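Side-chain contacts in 5-oxopent-3-ene-1,2,5-tricarboxylate decarboxylase (Exiguobacterium antarcticum B7, PDB 6IYM), which belongs to the fumarylacetoacetate hydrolase family and holds a magnesium ion through acidic side chains on its mixed beta-sheet framework: residues 35-40 with 67-72; 136-141 with 229-234; 160-165 with 170-175; 188-193 with 263-268; 219-224 with 235-240. All blocks are in the same frame, centred on the assembly; numbering follows the deposited sequence.

Interaction 1. Residues 35-40 with 67-72; sequences SLLEVI and LPPRNV
L37 meets the loop 67-72 through a single methyl. Its CD2 lies 4.2 Å from P69 CD, the ring carbon next to N, and 4.1 Å from L67 O, so this methyl lies over the face of the P69 ring and also touches a backbone carbonyl. The L67 side chain itself leads away from the helix and contributes through its main chain. With CG anti to the backbone N (chi1 172°), L37 reaches out from the helix toward the loop, and its other methyl rests on G234. This is a light, purely van der Waals contact at the surface.

Behind L37 stands the start of its helix. S35 is the N-cap: S35 OG accepts from E38 N at 3.1 Å, with an N-H...O angle of 158°, and so satisfies an amide of the first turn. T33 OG1 bonds to both S35 N and E38 OE2, while L36 and I40 turn to I184 of strand 178-186. On the loop side, P68 packs on I104, and R70 is held by a salt bridge to D235. The contact thus joins an N-capped short helix to a proline-rich connection that runs into strand 72-75 of the larger mixed sheet.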
# COMPACT_ATOMS: atom_id res chain seq x y z
N SER A 35 5.46 6.73 19.94
CA SER A 35 4.80 6.47 18.63
C SER A 35 3.46 7.19 18.58
O SER A 35 2.55 6.85 19.37
CB SER A 35 4.64 5.03 18.29
OG SER A 35 3.81 4.90 17.15
N LEU A 36 3.37 8.19 17.71
CA LEU A 36 2.12 8.96 17.49
C LEU A 36 1.10 8.06 16.80
O LEU A 36 -0.09 8.32 16.99
CB LEU A 36 2.45 10.22 16.69
CG LEU A 36 1.28 11.16 16.45
CD1 LEU A 36 0.68 11.62 17.77
CD2 LEU A 36 1.72 12.35 15.61
N LEU A 37 1.54 7.04 16.04
CA LEU A 37 0.63 6.04 15.42
C LEU A 37 -0.06 5.25 16.53
O LEU A 37 -1.28 4.99 16.42
CB LEU A 37 1.40 5.10 14.52
CG LEU A 37 0.59 3.92 13.98
CD1 LEU A 37 -0.62 4.40 13.19
CD2 LEU A 37 1.47 3.02 13.13
N GLU A 38 0.72 4.89 17.55
CA GLU A 38 0.25 4.15 18.74
C GLU A 38 -0.83 4.96 19.44
O GLU A 38 -1.82 4.36 19.85
CB GLU A 38 1.41 3.90 19.70
CG GLU A 38 1.60 2.44 20.06
CD GLU A 38 2.90 2.18 20.81
OE1 GLU A 38 3.86 1.68 20.19
OE2 GLU A 38 2.95 2.53 22.01
N VAL A 39 -0.64 6.28 19.56
CA VAL A 39 -1.61 7.21 20.22
C VAL A 39 -2.93 7.18 19.44
O VAL A 39 -3.99 7.14 20.08
CB VAL A 39 -1.05 8.64 20.31
CG1 VAL A 39 -2.09 9.64 20.78
CG2 VAL A 39 0.19 8.70 21.20
N ILE A 40 -2.86 7.16 18.11
CA ILE A 40 -4.06 7.16 17.22
C ILE A 40 -4.77 5.80 17.30
O ILE A 40 -5.99 5.83 17.56
CB ILE A 40 -3.65 7.54 15.79
CG1 ILE A 40 -3.07 8.96 15.75
CG2 ILE A 40 -4.83 7.37 14.85
CD1 ILE A 40 -2.10 9.21 14.63
N LEU A 67 5.24 6.59 10.34
CA LEU A 67 5.36 5.74 9.13
C LEU A 67 4.01 5.05 8.95
O LEU A 67 3.59 4.26 9.79
CB LEU A 67 6.51 4.74 9.31
CG LEU A 67 6.81 3.87 8.09
CD1 LEU A 67 7.47 4.69 6.99
CD2 LEU A 67 7.70 2.69 8.47
N PRO A 68 3.25 5.37 7.88
CA PRO A 68 1.90 4.84 7.74
C PRO A 68 2.02 3.31 7.69
O PRO A 68 2.92 2.78 7.06
CB PRO A 68 1.35 5.44 6.44
CG PRO A 68 2.36 6.47 6.00
CD PRO A 68 3.66 6.15 6.71
N PRO A 69 1.14 2.57 8.40
CA PRO A 69 1.24 1.12 8.46
C PRO A 69 0.92 0.46 7.10
O PRO A 69 1.25 -0.69 6.90
CB PRO A 69 0.19 0.77 9.53
CG PRO A 69 -0.85 1.86 9.38
CD PRO A 69 -0.00 3.10 9.16
N ARG A 70 0.28 1.20 6.18
CA ARG A 70 0.03 0.72 4.81
C ARG A 70 0.12 1.88 3.82
O ARG A 70 0.29 3.03 4.28
CB ARG A 70 -1.27 -0.10 4.82
CG ARG A 70 -2.56 0.70 4.79
CD ARG A 70 -3.68 -0.26 5.15
NE ARG A 70 -5.02 0.29 4.97
CZ ARG A 70 -6.09 -0.38 4.55
NH1 ARG A 70 -6.01 -1.67 4.23
NH2 ARG A 70 -7.25 0.24 4.44
N ASN A 71 0.04 1.62 2.51
CA ASN A 71 0.29 2.69 1.51
C ASN A 71 -0.69 3.82 1.79
O ASN A 71 -1.84 3.56 2.20
CB ASN A 71 0.12 2.25 0.07
CG ASN A 71 1.11 1.20 -0.39
OD1 ASN A 71 1.76 0.56 0.42
ND2 ASN A 71 1.17 0.98 -1.69
N VAL A 72 -0.22 5.05 1.60
CA VAL A 72 -1.05 6.28 1.60
C VAL A 72 -2.07 6.16 0.44
O VAL A 72 -1.66 5.90 -0.72
CB VAL A 72 -0.16 7.53 1.46
CG1 VAL A 72 -1.00 8.80 1.37
CG2 VAL A 72 0.83 7.63 2.60

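Interaction 2. Residues 136-141 with 229-234; sequences RDLTPE and MTLEAG
R136 lays the aliphatic part of its side chain across the backbone at M229 and T230. Its CG sits 3.7 Å from M229 C, and its CD approaches T230 OG1 at 3.6 Å, the two side chains crossing at about a right angle. The M229 side chain points the other way, so this residue is covered through its main chain. A bend at chi3 (117°) then swings the guanidinium back to D137: R136 NE donates to D137 OD2 at 2.8 Å and 170°, a nearly straight salt-bridge bond on the syn side of that oxygen, tilted 29° from the carboxylate plane but in the guanidinium plane. D137 OD1 receives the amide of G228, which probably helps to orient the acid.

R136 NH1 forms a salt bridge with E112 of the second subunit, and T230 OG1 is hydrogen-bonded to D175 of that same subunit.

L231 supplies the apolar side, its CD1 meeting L138 CD2 at 4.1 Å; V225 of helix 218-225 also packs on L231. Two irregular loops, one between strands 121-131 and 147-158 and the other leading into strand 236-238, are thereby joined with an apolar inner side and a charged outer side at the dimer interface.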
# COMPACT_ATOMS: atom_id res chain seq x y z
N ARG A 136 -15.72 0.14 8.12
CA ARG A 136 -16.04 -0.17 6.71
C ARG A 136 -17.42 0.41 6.42
O ARG A 136 -18.16 0.55 7.38
CB ARG A 136 -16.00 -1.68 6.55
CG ARG A 136 -15.97 -2.15 5.11
CD ARG A 136 -16.07 -3.65 5.10
NE ARG A 136 -17.27 -4.09 4.43
CZ ARG A 136 -17.44 -5.29 3.90
NH1 ARG A 136 -16.48 -6.20 3.98
NH2 ARG A 136 -18.56 -5.58 3.28
N ASP A 137 -17.72 0.73 5.16
CA ASP A 137 -19.09 1.15 4.74
C ASP A 137 -19.53 2.31 5.64
O ASP A 137 -20.59 2.23 6.27
CB ASP A 137 -20.04 -0.04 4.78
CG ASP A 137 -19.49 -1.20 3.98
OD1 ASP A 137 -19.11 -0.97 2.83
OD2 ASP A 137 -19.37 -2.30 4.54
N LEU A 138 -18.68 3.33 5.71
CA LEU A 138 -18.94 4.59 6.45
C LEU A 138 -20.15 5.31 5.83
O LEU A 138 -20.41 5.20 4.62
CB LEU A 138 -17.65 5.42 6.45
CG LEU A 138 -16.69 5.12 7.62
CD1 LEU A 138 -16.48 3.63 7.80
CD2 LEU A 138 -15.34 5.83 7.48
N THR A 139 -20.91 5.99 6.68
CA THR A 139 -22.10 6.79 6.29
C THR A 139 -21.79 8.27 6.50
O THR A 139 -20.90 8.61 7.27
CB THR A 139 -23.32 6.42 7.14
OG1 THR A 139 -23.10 6.85 8.49
CG2 THR A 139 -23.61 4.93 7.13
N PRO A 140 -22.55 9.17 5.85
CA PRO A 140 -22.52 10.60 6.19
C PRO A 140 -22.59 10.88 7.70
O PRO A 140 -21.95 11.82 8.14
CB PRO A 140 -23.77 11.12 5.47
CG PRO A 140 -23.91 10.25 4.26
CD PRO A 140 -23.46 8.88 4.73
N GLU A 141 -23.30 10.03 8.45
CA GLU A 141 -23.60 10.22 9.90
C GLU A 141 -22.42 9.78 10.78
O GLU A 141 -22.27 10.36 11.88
CB GLU A 141 -24.90 9.46 10.25
CG GLU A 141 -25.57 9.91 11.54
CD GLU A 141 -24.89 9.50 12.84
OE1 GLU A 141 -24.24 8.43 12.85
OE2 GLU A 141 -24.99 10.25 13.85
N MET A 229 -14.43 -1.92 1.53
CA MET A 229 -12.98 -1.88 1.90
C MET A 229 -12.81 -1.30 3.31
O MET A 229 -13.14 -0.11 3.51
CB MET A 229 -12.14 -1.06 0.93
CG MET A 229 -10.66 -1.40 1.07
SD MET A 229 -9.59 -0.36 0.06
CE MET A 229 -9.79 1.22 0.86
N THR A 230 -12.26 -2.10 4.24
CA THR A 230 -11.97 -1.67 5.63
C THR A 230 -10.85 -0.62 5.63
O THR A 230 -9.79 -0.84 4.98
CB THR A 230 -11.64 -2.88 6.52
OG1 THR A 230 -12.81 -3.71 6.57
CG2 THR A 230 -11.26 -2.50 7.94
N LEU A 231 -11.10 0.51 6.32
CA LEU A 231 -10.06 1.51 6.64
C LEU A 231 -9.48 1.13 7.99
O LEU A 231 -10.27 0.82 8.90
CB LEU A 231 -10.68 2.91 6.66
CG LEU A 231 -11.33 3.37 5.35
CD1 LEU A 231 -11.89 4.80 5.50
CD2 LEU A 231 -10.34 3.31 4.21
N GLU A 232 -8.16 1.15 8.11
CA GLU A 232 -7.41 0.87 9.37
C GLU A 232 -7.10 2.18 10.11
O GLU A 232 -6.78 3.16 9.46
CB GLU A 232 -6.09 0.15 9.08
CG GLU A 232 -6.21 -1.02 8.12
CD GLU A 232 -6.88 -2.26 8.67
OE1 GLU A 232 -7.20 -2.28 9.88
OE2 GLU A 232 -7.10 -3.22 7.89
N ALA A 233 -7.15 2.17 11.43
CA ALA A 233 -6.60 3.22 12.30
C ALA A 233 -5.18 3.55 11.80
O ALA A 233 -4.40 2.63 11.56
CB ALA A 233 -6.59 2.78 13.74
N GLY A 234 -4.91 4.83 11.56
CA GLY A 234 -3.60 5.31 11.06
C GLY A 234 -3.52 5.34 9.55
O GLY A 234 -2.43 5.73 9.03

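Interaction 3. Residues 160-165 with 170-175; sequences DLQKEH and RGKSLD
A CH-pi contact joins H165 to R170. R170 CD stands over one face of the imidazole, 3.7 Å from the centroid of the H165 ring and 20° off its normal, while E164 CG lies over the opposite face. R170 is extended from CG to NE, with CG anti to its backbone N (chi1 -179°), which carries the arginine across the ring instead of alongside it. Ring and guanidinium planes are almost perpendicular, 84° apart, and H165 NE2 lies in the guanidinium plane at its edge. The outer polar atoms belong to the dimer interface: H165 ND1 bonds to F94 O and R170 NH2 to R227 O, both of the second subunit.

Van der Waals packing brings the short helix 159-164 close to the loop that follows it. L161 CB is 3.6 Å from G171 CA, an approach made easy by the lack of a side chain on the glycine. L161 CD2 also touches L174 CD1 at 3.9 Å, the two leucines crossing at about a right angle. This helix-loop unit flanks the metal site of the fumarylacetoacetate hydrolase fold, where E124, E126 and D155 hold the magnesium ion. K172 extends to within about 4 Å of that ion, and its NZ bonds to D155 OD2 and T157 OG1; one atom back along the same side chain, K172 CE lies 3.9 Å from Q162 NE2.

Solvent supplies the polar link between the backbones. A water accepts from G171 N at 2.8 Å and lies 2.9 Å from L161 O, to which it donates only weakly.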
# COMPACT_ATOMS: atom_id res chain seq x y z
N ASP A 160 6.45 11.54 -16.16
CA ASP A 160 6.89 10.65 -17.28
C ASP A 160 6.74 9.18 -16.83
O ASP A 160 6.27 8.36 -17.64
CB ASP A 160 8.28 11.06 -17.81
CG ASP A 160 9.31 11.35 -16.73
OD1 ASP A 160 9.00 11.15 -15.52
OD2 ASP A 160 10.45 11.71 -17.10
N LEU A 161 7.03 8.86 -15.57
CA LEU A 161 6.88 7.49 -15.02
C LEU A 161 5.39 7.12 -14.94
O LEU A 161 5.03 5.91 -15.11
CB LEU A 161 7.58 7.41 -13.66
CG LEU A 161 9.09 7.21 -13.69
CD1 LEU A 161 9.75 8.17 -14.64
CD2 LEU A 161 9.68 7.35 -12.31
N GLN A 162 4.53 8.13 -14.73
CA GLN A 162 3.05 7.95 -14.69
C GLN A 162 2.58 7.31 -16.00
O GLN A 162 1.73 6.41 -15.95
CB GLN A 162 2.32 9.27 -14.50
CG GLN A 162 1.87 9.56 -13.09
CD GLN A 162 1.04 10.83 -13.06
OE1 GLN A 162 1.49 11.91 -13.44
NE2 GLN A 162 -0.22 10.70 -12.66
N LYS A 163 3.07 7.79 -17.13
CA LYS A 163 2.65 7.30 -18.46
C LYS A 163 3.44 6.02 -18.79
O LYS A 163 2.84 5.10 -19.37
CB LYS A 163 2.81 8.43 -19.48
CG LYS A 163 1.81 9.57 -19.29
CD LYS A 163 1.73 10.55 -20.44
CE LYS A 163 1.32 9.89 -21.75
NZ LYS A 163 1.03 10.89 -22.80
N GLU A 164 4.71 5.95 -18.39
CA GLU A 164 5.64 4.83 -18.69
C GLU A 164 5.16 3.54 -17.99
O GLU A 164 5.43 2.45 -18.52
CB GLU A 164 7.04 5.20 -18.22
CG GLU A 164 8.10 4.15 -18.43
CD GLU A 164 9.53 4.66 -18.23
OE1 GLU A 164 9.80 5.86 -18.54
OE2 GLU A 164 10.37 3.86 -17.76
N HIS A 165 4.49 3.65 -16.84
CA HIS A 165 4.10 2.49 -16.00
C HIS A 165 2.58 2.41 -15.93
O HIS A 165 2.07 1.50 -15.22
CB HIS A 165 4.78 2.56 -14.63
CG HIS A 165 6.26 2.43 -14.71
ND1 HIS A 165 6.88 1.28 -15.13
CD2 HIS A 165 7.25 3.31 -14.45
CE1 HIS A 165 8.19 1.44 -15.10
NE2 HIS A 165 8.45 2.67 -14.68
N ARG A 170 4.13 3.60 -9.30
CA ARG A 170 5.61 3.71 -9.36
C ARG A 170 6.02 5.19 -9.41
O ARG A 170 6.86 5.56 -8.61
CB ARG A 170 6.20 2.95 -10.55
CG ARG A 170 7.72 3.04 -10.59
CD ARG A 170 8.44 1.91 -11.31
NE ARG A 170 9.77 2.38 -11.67
CZ ARG A 170 10.78 2.50 -10.83
NH1 ARG A 170 10.66 2.17 -9.55
NH2 ARG A 170 11.93 2.97 -11.27
N GLY A 171 5.46 5.98 -10.32
CA GLY A 171 5.83 7.39 -10.50
C GLY A 171 5.51 8.25 -9.29
O GLY A 171 6.01 9.39 -9.25
N LYS A 172 4.75 7.72 -8.31
CA LYS A 172 4.38 8.45 -7.06
C LYS A 172 5.11 7.87 -5.84
O LYS A 172 4.91 8.41 -4.74
CB LYS A 172 2.86 8.45 -6.89
CG LYS A 172 2.16 9.31 -7.92
CD LYS A 172 0.68 9.47 -7.79
CE LYS A 172 0.12 10.48 -8.79
NZ LYS A 172 0.02 11.86 -8.25
N SER A 173 5.93 6.84 -6.02
CA SER A 173 6.38 5.97 -4.92
C SER A 173 7.91 5.86 -4.81
O SER A 173 8.37 5.16 -3.87
CB SER A 173 5.71 4.63 -5.04
OG SER A 173 4.31 4.79 -4.91
N LEU A 174 8.67 6.61 -5.61
CA LEU A 174 10.16 6.67 -5.47
C LEU A 174 10.51 7.22 -4.10
O LEU A 174 9.76 8.10 -3.64
CB LEU A 174 10.73 7.58 -6.56
CG LEU A 174 10.56 7.09 -8.00
CD1 LEU A 174 11.53 7.80 -8.93
CD2 LEU A 174 10.76 5.59 -8.11
N ASP A 175 11.64 6.81 -3.51
CA ASP A 175 12.06 7.30 -2.18
C ASP A 175 12.07 8.85 -2.22
O ASP A 175 12.61 9.42 -3.17
CB ASP A 175 13.41 6.71 -1.75
CG ASP A 175 13.43 5.18 -1.60
OD1 ASP A 175 12.36 4.52 -1.71
OD2 ASP A 175 14.52 4.64 -1.41
O HOH W 1 3.91 5.35 -12.52

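Interaction 4. Residues 188-193 with 263-268; sequences DAFDPA and VSIEGI. Unlike the reference sequence in segment 188-193: A189 (reference Ser).
F190 drives the outer rim of its ring into the turn that ends strand 260-265. With CG anti to the backbone N (chi1 -168°), the phenyl group projects toward residues 265-268 and presents CE1 and CZ to them. CE1 comes within 3.5 Å of E266 O, which lies near the ring plane, as does G267 CA; the carbonyl therefore faces the ring's hydrogen-bearing edge.

The I268 side chain crosses that of F190 at about a right angle. Its CG1 is 3.6 Å from F190 CE1, and its CD1 lies 3.9 Å from F190 CZ. I265 adds a looser touch, CG2 to F190 CZ at 4.3 Å. The turn itself is closed by I268 N donating to I265 O at 3.0 Å, and G267 takes the positive phi of a type II beta-turn in the hairpin formed with strand 269-276.

Elsewhere the F190 ring meets that of Y150, their planes about 40° apart, and packs on V185 and V195, while an Asx turn from D191 OD1 to A193 N shapes the chain just after it. With hydrocarbon against hydrocarbon and one carbonyl at an aromatic edge, the contact probably owes its hold to shape and burial, with at most a slight electrostatic contribution from the ring's C-H groups.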
# COMPACT_ATOMS: atom_id res chain seq x y z
N ASP A 188 -11.81 17.43 15.99
CA ASP A 188 -12.67 18.30 16.82
C ASP A 188 -12.28 19.77 16.59
O ASP A 188 -13.17 20.59 16.62
CB ASP A 188 -12.61 17.87 18.29
CG ASP A 188 -13.98 17.85 18.94
OD1 ASP A 188 -14.92 17.36 18.29
OD2 ASP A 188 -14.11 18.37 20.08
N ALA A 189 -11.00 20.05 16.30
CA ALA A 189 -10.37 21.40 16.23
C ALA A 189 -10.26 21.90 14.79
O ALA A 189 -9.56 22.91 14.59
CB ALA A 189 -9.00 21.35 16.85
N PHE A 190 -10.89 21.25 13.82
CA PHE A 190 -10.62 21.52 12.39
C PHE A 190 -11.83 21.16 11.54
O PHE A 190 -12.20 19.99 11.59
CB PHE A 190 -9.40 20.70 11.94
CG PHE A 190 -8.86 21.12 10.61
CD1 PHE A 190 -7.96 22.18 10.50
CD2 PHE A 190 -9.32 20.52 9.45
CE1 PHE A 190 -7.48 22.56 9.26
CE2 PHE A 190 -8.83 20.90 8.21
CZ PHE A 190 -7.91 21.92 8.12
N ASP A 191 -12.38 22.14 10.80
CA ASP A 191 -13.47 21.95 9.80
C ASP A 191 -12.83 22.03 8.42
O ASP A 191 -12.27 23.06 8.05
CB ASP A 191 -14.59 22.97 9.99
CG ASP A 191 -15.83 22.79 9.11
OD1 ASP A 191 -15.75 22.12 8.06
OD2 ASP A 191 -16.89 23.35 9.47
N PRO A 192 -12.85 20.94 7.62
CA PRO A 192 -12.30 20.98 6.26
C PRO A 192 -13.19 21.59 5.16
O PRO A 192 -12.81 21.48 3.97
CB PRO A 192 -12.08 19.48 6.01
CG PRO A 192 -13.21 18.82 6.74
CD PRO A 192 -13.32 19.61 8.02
N ALA A 193 -14.34 22.19 5.50
CA ALA A 193 -15.31 22.77 4.53
C ALA A 193 -14.64 23.81 3.62
O ALA A 193 -14.91 23.81 2.39
CB ALA A 193 -16.46 23.42 5.25
N VAL A 263 4.25 23.83 0.95
CA VAL A 263 2.79 23.54 1.01
C VAL A 263 2.29 24.03 2.37
O VAL A 263 2.91 23.74 3.41
CB VAL A 263 2.50 22.04 0.80
CG1 VAL A 263 1.01 21.73 0.77
CG2 VAL A 263 3.19 21.48 -0.44
N SER A 264 1.20 24.76 2.39
CA SER A 264 0.58 25.21 3.65
C SER A 264 -0.92 24.96 3.56
O SER A 264 -1.48 24.99 2.43
CB SER A 264 0.89 26.66 3.93
OG SER A 264 0.24 27.47 2.98
N ILE A 265 -1.52 24.70 4.71
CA ILE A 265 -2.98 24.52 4.87
C ILE A 265 -3.35 25.31 6.11
O ILE A 265 -2.72 25.08 7.15
CB ILE A 265 -3.35 23.03 5.02
CG1 ILE A 265 -2.81 22.24 3.81
CG2 ILE A 265 -4.85 22.90 5.22
CD1 ILE A 265 -3.39 20.84 3.67
N GLU A 266 -4.27 26.26 5.99
CA GLU A 266 -4.56 27.18 7.10
C GLU A 266 -5.17 26.32 8.21
O GLU A 266 -5.95 25.43 7.90
CB GLU A 266 -5.37 28.40 6.62
CG GLU A 266 -6.87 28.21 6.50
CD GLU A 266 -7.59 29.27 5.67
OE1 GLU A 266 -7.02 30.38 5.43
OE2 GLU A 266 -8.73 28.98 5.24
N GLY A 267 -4.69 26.51 9.44
CA GLY A 267 -5.09 25.73 10.63
C GLY A 267 -4.12 24.61 10.92
O GLY A 267 -4.14 24.15 12.04
N ILE A 268 -3.29 24.19 9.95
CA ILE A 268 -2.34 23.06 10.15
C ILE A 268 -0.89 23.58 10.18
O ILE A 268 -0.14 23.31 11.17
CB ILE A 268 -2.55 21.99 9.06
CG1 ILE A 268 -4.04 21.70 8.86
CG2 ILE A 268 -1.74 20.75 9.39
CD1 ILE A 268 -4.32 20.36 8.23

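Interaction 5. Residues 219-224 with 235-240; sequences VTILTE and DVIATG
Helix 218-225 passes over strand 236-238 with I221 nearest T239, their CA atoms 7.6 Å apart. I221 has the largest share of the buried surface and uses both of its arms. CG2 meets I237 CG2 at 3.9 Å as the two isoleucines slide past each other in opposite directions. The longer arm reaches along to T239, where I221 CD1 lies 3.7 Å from T239 CB and equally close to T239 CG2, the two side chains crossing at about a right angle.

T239 divides its two branches by chemistry. Its chi1 of 59° puts OG1 between the backbone N and the carbonyl carbon, and from there OG1 bonds to L127 O on strand 121-131, leaving the methyl for the helix. L222 adds a flank, its CD2 touching I237 CD1 at 4.2 Å, and also packs on I131 and V147.

A238 points away from the helix, to C74 and E126. Next in the chain, G240 N bonds to E126, a ligand of the magnesium ion. The result is a short helix packed on part of one face of the larger mixed sheet, over a strand that runs parallel to 72-75 and antiparallel to 121-131 and leads toward the metal site.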
# COMPACT_ATOMS: atom_id res chain seq x y z
N VAL A 219 -16.26 13.99 3.84
CA VAL A 219 -17.29 12.94 4.17
C VAL A 219 -17.54 12.05 2.95
O VAL A 219 -17.48 10.83 3.11
CB VAL A 219 -18.56 13.53 4.79
CG1 VAL A 219 -19.72 12.55 4.78
CG2 VAL A 219 -18.30 13.98 6.22
N THR A 220 -17.71 12.59 1.74
CA THR A 220 -17.94 11.77 0.51
C THR A 220 -16.73 10.87 0.21
O THR A 220 -16.91 9.73 -0.23
CB THR A 220 -18.23 12.66 -0.71
OG1 THR A 220 -19.20 13.60 -0.29
CG2 THR A 220 -18.73 11.91 -1.92
N ILE A 221 -15.51 11.39 0.38
CA ILE A 221 -14.30 10.56 0.17
C ILE A 221 -14.38 9.36 1.13
O ILE A 221 -14.29 8.23 0.65
CB ILE A 221 -13.01 11.39 0.34
CG1 ILE A 221 -12.78 12.32 -0.86
CG2 ILE A 221 -11.84 10.47 0.61
CD1 ILE A 221 -11.85 13.46 -0.59
N LEU A 222 -14.58 9.59 2.43
CA LEU A 222 -14.64 8.53 3.46
C LEU A 222 -15.71 7.49 3.12
O LEU A 222 -15.40 6.28 3.09
CB LEU A 222 -14.92 9.18 4.82
CG LEU A 222 -13.78 10.02 5.39
CD1 LEU A 222 -14.29 10.83 6.58
CD2 LEU A 222 -12.62 9.15 5.80
N THR A 223 -16.93 7.96 2.85
CA THR A 223 -18.11 7.16 2.39
C THR A 223 -17.74 6.27 1.19
O THR A 223 -18.02 5.06 1.24
CB THR A 223 -19.25 8.12 2.03
OG1 THR A 223 -19.81 8.52 3.29
CG2 THR A 223 -20.23 7.51 1.07
N GLU A 224 -17.13 6.84 0.15
CA GLU A 224 -16.87 6.13 -1.13
C GLU A 224 -15.70 5.15 -0.98
O GLU A 224 -15.77 4.04 -1.52
CB GLU A 224 -16.57 7.15 -2.23
CG GLU A 224 -17.78 7.91 -2.70
CD GLU A 224 -18.68 7.08 -3.58
OE1 GLU A 224 -18.23 6.71 -4.69
OE2 GLU A 224 -19.82 6.76 -3.14
N ASP A 235 -4.57 4.93 8.84
CA ASP A 235 -4.67 5.20 7.38
C ASP A 235 -4.51 6.70 7.11
O ASP A 235 -5.04 7.53 7.90
CB ASP A 235 -6.00 4.73 6.80
CG ASP A 235 -5.96 3.36 6.18
OD1 ASP A 235 -4.84 2.90 5.85
OD2 ASP A 235 -7.05 2.76 6.03
N VAL A 236 -3.82 7.04 6.02
CA VAL A 236 -3.63 8.43 5.52
C VAL A 236 -4.31 8.53 4.15
O VAL A 236 -3.89 7.83 3.21
CB VAL A 236 -2.14 8.82 5.42
CG1 VAL A 236 -1.94 10.26 4.97
CG2 VAL A 236 -1.41 8.60 6.73
N ILE A 237 -5.30 9.39 4.01
CA ILE A 237 -5.98 9.58 2.71
C ILE A 237 -5.63 10.97 2.19
O ILE A 237 -6.03 11.99 2.84
CB ILE A 237 -7.49 9.33 2.85
CG1 ILE A 237 -7.75 8.00 3.56
CG2 ILE A 237 -8.17 9.38 1.49
CD1 ILE A 237 -9.19 7.71 3.85
N ALA A 238 -4.95 11.03 1.05
CA ALA A 238 -4.58 12.28 0.37
C ALA A 238 -5.75 12.69 -0.54
O ALA A 238 -6.07 11.91 -1.41
CB ALA A 238 -3.30 12.09 -0.38
N THR A 239 -6.36 13.87 -0.33
CA THR A 239 -7.71 14.20 -0.85
C THR A 239 -7.66 14.98 -2.16
O THR A 239 -8.71 15.52 -2.55
CB THR A 239 -8.57 14.91 0.21
OG1 THR A 239 -7.90 16.10 0.60
CG2 THR A 239 -8.80 14.05 1.44
N GLY A 240 -6.51 14.97 -2.84
CA GLY A 240 -6.28 15.63 -4.14
C GLY A 240 -5.68 17.02 -3.97
O GLY A 240 -5.51 17.45 -2.82

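How the interactions relate
Interaction 1 is the surface contact of the set; the other four are buried. Interactions 1, 2 and 5 form a continuous cluster: R70 links 67-72 to both T230 and D235, while T139 and P140 lean on helix 218-225. Segments 229-234 and 235-240 are consecutive, so interactions 2 and 5 hold successive parts of one chain run, first by loops and then by helix on strand. Interaction 5 is aliphatic; interaction 4 sets an aromatic ring against a hairpin turn, with one carbonyl at its edge. Interactions 2 and 3 add charged and polar groups directed to the second subunit, and interaction 3, about 28 Å from interaction 2 between centres, lies beside the magnesium ion.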